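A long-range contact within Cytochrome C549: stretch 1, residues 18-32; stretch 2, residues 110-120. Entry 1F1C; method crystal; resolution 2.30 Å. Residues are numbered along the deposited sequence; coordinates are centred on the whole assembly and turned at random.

Stretch 1, residues 18-32: VLSLKEIKKGQQVFN
Stretch 2 110-120: LYNVAGYILLQ

The apolar centre of this contact is the ring of Tyr 116, which sits as a knob in a hole formed by Ile 24, Gly 27, Gln 28 and Phe 31. Its chi1 is 172° (t) and chi2 68°. Over one face lies Gln 28: its CA stands 3.7 Å from the centroid of the Tyr 116 ring, only 10° off the ring normal, the geometry of a CH-pi contact. Phe 31 (chi1 -174°, t; chi2 -85°) meets the same ring obliquely, with planes at 54°, centroids 5.2 Å apart, and Phe 31 CG 3.6 Å from Tyr 116 CE2.

The helices come close here. Residues 21-32 and 110-120 are both helical, phi near -60° and psi mostly near -45°, and their axes approach to 7.1 Å at a signed crossing angle of -93°, so the two run almost perpendicular. The register is fixed by two CA pairs: Gly 27 CA to Val 113 CA at 3.7 Å and Ile 24 CA to Tyr 116 CA at 5.2 Å. Gly 27 makes the first possible. An ideal CB there would point toward the other helix and fall 2.1 Å from Asn 112 O and 2.9 Å from Val 113 N, both clashes. With hydrogen in that place, Gly 27 CA lies 3.5 Å from Asn 112 O, with an angle of 156° at the hydrogen, a CA-H...O contact between backbones.

Around this crossing the packing is aliphatic and aromatic. Val 30 (t) puts CG1 3.4 Å from CG2 of Val 113 (t), whose CG1 lies 3.9 Å from Phe 31 CD2, at the edge of the phenyl ring. Phe 31 CE2 also reaches Ile 117 CG1 at 3.9 Å. Further along the second helix, Ile 24 (m, t) places CG2 3.4 Å from CD2 of Leu 119 (t, p).

Before the first helix begins, Leu 19 (m, p) points toward the partner, and its CD2 comes 3.6 Å from Gly 115 CA. An ideal CB on Gly 115 would lie 2.2 Å from Leu 19 CD2, so this second glycine leaves room for the leucine. The leucine also packs against Tyr 111 (chi1 172°, t; chi2 87°), with Leu 19 CG 3.7 Å from Tyr 111 CE2.

The polar edge lies at Glu 23 and Asn 112. Asn 112 (chi1 -60°, m; chi2 155°) points toward the first helix, and its CB is 3.2 Å from Glu 23 O. That carbonyl is already engaged within its own helix, accepting from Gly 27 N at 2.8 Å. Glu 23 (m, t; chi3 -59°) turns its carboxylate back to the helix start, where OE1 accepts from Ser 20 N at 2.8 Å; Ser 20 OG (chi1 77°, p) in turn accepts from Glu 23 N at 3.0 Å, capping the helix. No hydrogen bond crosses between the stretches: close packing, burying 767 Å² in all, makes up the contact.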

# COMPACT_ATOMS: atom_id res chain seq x y z
N VAL A 18 29.45 -1.48 14.12
CA VAL A 18 29.01 -1.72 15.47
C VAL A 18 28.11 -0.56 15.87
O VAL A 18 28.57 0.56 16.00
CB VAL A 18 30.20 -1.81 16.43
CG1 VAL A 18 29.73 -2.24 17.82
CG2 VAL A 18 31.23 -2.80 15.89
N LEU A 19 26.82 -0.83 16.03
CA LEU A 19 25.91 0.23 16.42
C LEU A 19 25.87 0.36 17.93
O LEU A 19 26.07 -0.61 18.66
CB LEU A 19 24.50 -0.04 15.90
CG LEU A 19 24.22 0.38 14.47
CD1 LEU A 19 25.10 -0.42 13.51
CD2 LEU A 19 22.74 0.18 14.15
N SER A 20 25.62 1.57 18.40
CA SER A 20 25.53 1.80 19.83
C SER A 20 24.15 1.33 20.26
O SER A 20 23.22 1.30 19.45
CB SER A 20 25.67 3.29 20.16
OG SER A 20 24.45 3.96 19.86
N LEU A 21 24.03 0.95 21.52
CA LEU A 21 22.76 0.51 22.05
C LEU A 21 21.77 1.66 21.95
O LEU A 21 20.60 1.45 21.65
CB LEU A 21 22.92 0.05 23.51
CG LEU A 21 21.63 -0.36 24.22
CD1 LEU A 21 20.89 -1.40 23.38
CD2 LEU A 21 21.95 -0.91 25.60
N LYS A 22 22.25 2.88 22.18
CA LYS A 22 21.38 4.05 22.12
C LYS A 22 20.67 4.16 20.77
O LYS A 22 19.47 4.42 20.71
CB LYS A 22 22.19 5.32 22.38
CG LYS A 22 21.33 6.57 22.53
CD LYS A 22 22.17 7.81 22.87
CE LYS A 22 22.90 8.36 21.64
NZ LYS A 22 21.96 8.88 20.60
N GLU A 23 21.42 3.95 19.69
CA GLU A 23 20.86 4.04 18.35
C GLU A 23 19.76 3.00 18.15
O GLU A 23 18.73 3.27 17.52
CB GLU A 23 21.95 3.84 17.30
CG GLU A 23 23.02 4.93 17.34
CD GLU A 23 24.18 4.64 16.41
OE1 GLU A 23 24.83 3.58 16.59
OE2 GLU A 23 24.45 5.46 15.51
N ILE A 24 19.99 1.80 18.68
CA ILE A 24 19.01 0.73 18.56
C ILE A 24 17.73 1.08 19.33
O ILE A 24 16.63 0.74 18.89
CB ILE A 24 19.60 -0.60 19.08
CG1 ILE A 24 20.79 -1.00 18.21
CG2 ILE A 24 18.55 -1.68 19.05
CD1 ILE A 24 21.55 -2.20 18.74
N LYS A 25 17.87 1.75 20.47
CA LYS A 25 16.71 2.15 21.27
C LYS A 25 15.88 3.09 20.42
O LYS A 25 14.65 3.03 20.44
CB LYS A 25 17.14 2.89 22.54
CG LYS A 25 17.65 2.02 23.68
CD LYS A 25 16.53 1.20 24.30
CE LYS A 25 17.02 0.43 25.53
NZ LYS A 25 15.95 -0.44 26.11
N LYS A 26 16.56 3.96 19.67
CA LYS A 26 15.89 4.92 18.80
C LYS A 26 15.28 4.24 17.58
O LYS A 26 14.23 4.64 17.10
CB LYS A 26 16.86 6.00 18.34
CG LYS A 26 17.29 6.97 19.43
CD LYS A 26 18.21 8.04 18.86
CE LYS A 26 18.64 9.03 19.92
NZ LYS A 26 19.53 10.10 19.38
N GLY A 27 15.96 3.21 17.08
CA GLY A 27 15.44 2.49 15.93
C GLY A 27 14.12 1.84 16.30
O GLY A 27 13.16 1.85 15.53
N GLN A 28 14.07 1.26 17.49
CA GLN A 28 12.87 0.61 17.99
C GLN A 28 11.71 1.59 17.99
O GLN A 28 10.63 1.28 17.49
CB GLN A 28 13.11 0.09 19.42
CG GLN A 28 11.95 -0.73 19.98
CD GLN A 28 12.22 -1.22 21.39
OE1 GLN A 28 12.58 -0.44 22.27
NE2 GLN A 28 12.03 -2.51 21.62
N GLN A 29 11.94 2.78 18.55
CA GLN A 29 10.92 3.81 18.60
C GLN A 29 10.37 4.09 17.22
O GLN A 29 9.17 4.01 17.00
CB GLN A 29 11.50 5.11 19.17
CG GLN A 29 11.69 5.09 20.67
CD GLN A 29 12.63 6.18 21.13
OE1 GLN A 29 12.51 7.34 20.71
NE2 GLN A 29 13.57 5.82 22.00
N VAL A 30 11.26 4.44 16.29
CA VAL A 30 10.80 4.73 14.94
C VAL A 30 10.02 3.54 14.43
O VAL A 30 8.95 3.68 13.84
CB VAL A 30 11.98 5.04 13.98
CG1 VAL A 30 11.46 5.24 12.57
CG2 VAL A 30 12.70 6.30 14.43
N PHE A 31 10.56 2.35 14.68
CA PHE A 31 9.89 1.15 14.22
C PHE A 31 8.50 1.01 14.83
O PHE A 31 7.52 0.84 14.10
CB PHE A 31 10.74 -0.09 14.53
CG PHE A 31 10.18 -1.36 13.96
CD1 PHE A 31 9.20 -2.08 14.65
CD2 PHE A 31 10.61 -1.83 12.72
CE1 PHE A 31 8.65 -3.25 14.11
CE2 PHE A 31 10.07 -3.00 12.17
CZ PHE A 31 9.09 -3.71 12.86
N ASN A 32 8.42 1.08 16.15
CA ASN A 32 7.13 0.94 16.82
C ASN A 32 6.14 2.00 16.40
O ASN A 32 4.93 1.81 16.51
CB ASN A 32 7.30 0.97 18.34
CG ASN A 32 7.94 -0.29 18.87
OD1 ASN A 32 7.87 -1.35 18.24
ND2 ASN A 32 8.56 -0.20 20.04
N LEU A 110 16.71 5.98 9.80
CA LEU A 110 16.67 4.84 8.89
C LEU A 110 17.76 3.86 9.24
O LEU A 110 17.57 2.65 9.19
CB LEU A 110 16.82 5.33 7.44
CG LEU A 110 15.51 5.38 6.65
CD1 LEU A 110 14.34 5.69 7.57
CD2 LEU A 110 15.64 6.43 5.55
N TYR A 111 18.91 4.41 9.59
CA TYR A 111 20.08 3.64 9.98
C TYR A 111 19.78 2.87 11.28
O TYR A 111 20.15 1.69 11.42
CB TYR A 111 21.24 4.61 10.19
CG TYR A 111 22.50 4.01 10.78
CD1 TYR A 111 23.47 3.42 9.97
CD2 TYR A 111 22.76 4.11 12.16
CE1 TYR A 111 24.68 2.95 10.52
CE2 TYR A 111 23.95 3.63 12.71
CZ TYR A 111 24.90 3.06 11.88
OH TYR A 111 26.10 2.65 12.42
N ASN A 112 19.11 3.53 12.22
CA ASN A 112 18.76 2.95 13.52
C ASN A 112 17.69 1.86 13.39
O ASN A 112 17.79 0.77 13.99
CB ASN A 112 18.24 4.06 14.46
CG ASN A 112 19.28 5.16 14.72
OD1 ASN A 112 18.92 6.29 15.03
ND2 ASN A 112 20.56 4.83 14.60
N VAL A 113 16.64 2.14 12.61
CA VAL A 113 15.58 1.17 12.43
C VAL A 113 16.18 -0.08 11.78
O VAL A 113 15.82 -1.20 12.13
CB VAL A 113 14.45 1.72 11.53
CG1 VAL A 113 13.28 0.73 11.48
CG2 VAL A 113 13.96 3.05 12.06
N ALA A 114 17.11 0.13 10.85
CA ALA A 114 17.77 -0.97 10.16
C ALA A 114 18.54 -1.84 11.15
O ALA A 114 18.51 -3.07 11.07
CB ALA A 114 18.72 -0.42 9.09
N GLY A 115 19.23 -1.20 12.09
CA GLY A 115 19.97 -1.93 13.08
C GLY A 115 19.01 -2.68 13.99
O GLY A 115 19.26 -3.83 14.37
N TYR A 116 17.91 -2.02 14.35
CA TYR A 116 16.90 -2.63 15.21
C TYR A 116 16.35 -3.89 14.56
O TYR A 116 16.35 -4.97 15.17
CB TYR A 116 15.75 -1.64 15.47
CG TYR A 116 14.59 -2.27 16.20
CD1 TYR A 116 14.72 -2.68 17.53
CD2 TYR A 116 13.38 -2.51 15.56
CE1 TYR A 116 13.67 -3.30 18.20
CE2 TYR A 116 12.32 -3.13 16.22
CZ TYR A 116 12.48 -3.52 17.53
OH TYR A 116 11.44 -4.15 18.19
N ILE A 117 15.86 -3.76 13.34
CA ILE A 117 15.30 -4.89 12.61
C ILE A 117 16.27 -6.07 12.60
O ILE A 117 15.88 -7.19 12.91
CB ILE A 117 14.94 -4.51 11.15
CG1 ILE A 117 13.74 -3.55 11.13
CG2 ILE A 117 14.67 -5.79 10.33
CD1 ILE A 117 13.34 -3.00 9.74
N LEU A 118 17.54 -5.81 12.26
CA LEU A 118 18.56 -6.86 12.19
C LEU A 118 18.93 -7.42 13.56
O LEU A 118 19.47 -8.53 13.66
CB LEU A 118 19.83 -6.33 11.51
CG LEU A 118 19.73 -5.77 10.08
CD1 LEU A 118 21.09 -5.19 9.70
CD2 LEU A 118 19.31 -6.84 9.10
N LEU A 119 18.66 -6.66 14.61
CA LEU A 119 18.98 -7.11 15.96
C LEU A 119 18.00 -8.15 16.50
O LEU A 119 18.41 -9.15 17.06
CB LEU A 119 19.01 -5.92 16.91
CG LEU A 119 19.27 -6.26 18.39
CD1 LEU A 119 20.69 -6.79 18.56
CD2 LEU A 119 19.07 -5.01 19.23
N GLN A 120 16.71 -7.91 16.29
CA GLN A 120 15.67 -8.79 16.82
C GLN A 120 15.90 -10.29 16.73
O GLN A 120 15.82 -10.98 17.75
CB GLN A 120 14.33 -8.39 16.23
CG GLN A 120 14.01 -6.95 16.56
CD GLN A 120 14.33 -6.61 18.01
OE1 GLN A 120 13.68 -7.08 18.93
NE2 GLN A 120 15.36 -5.81 18.21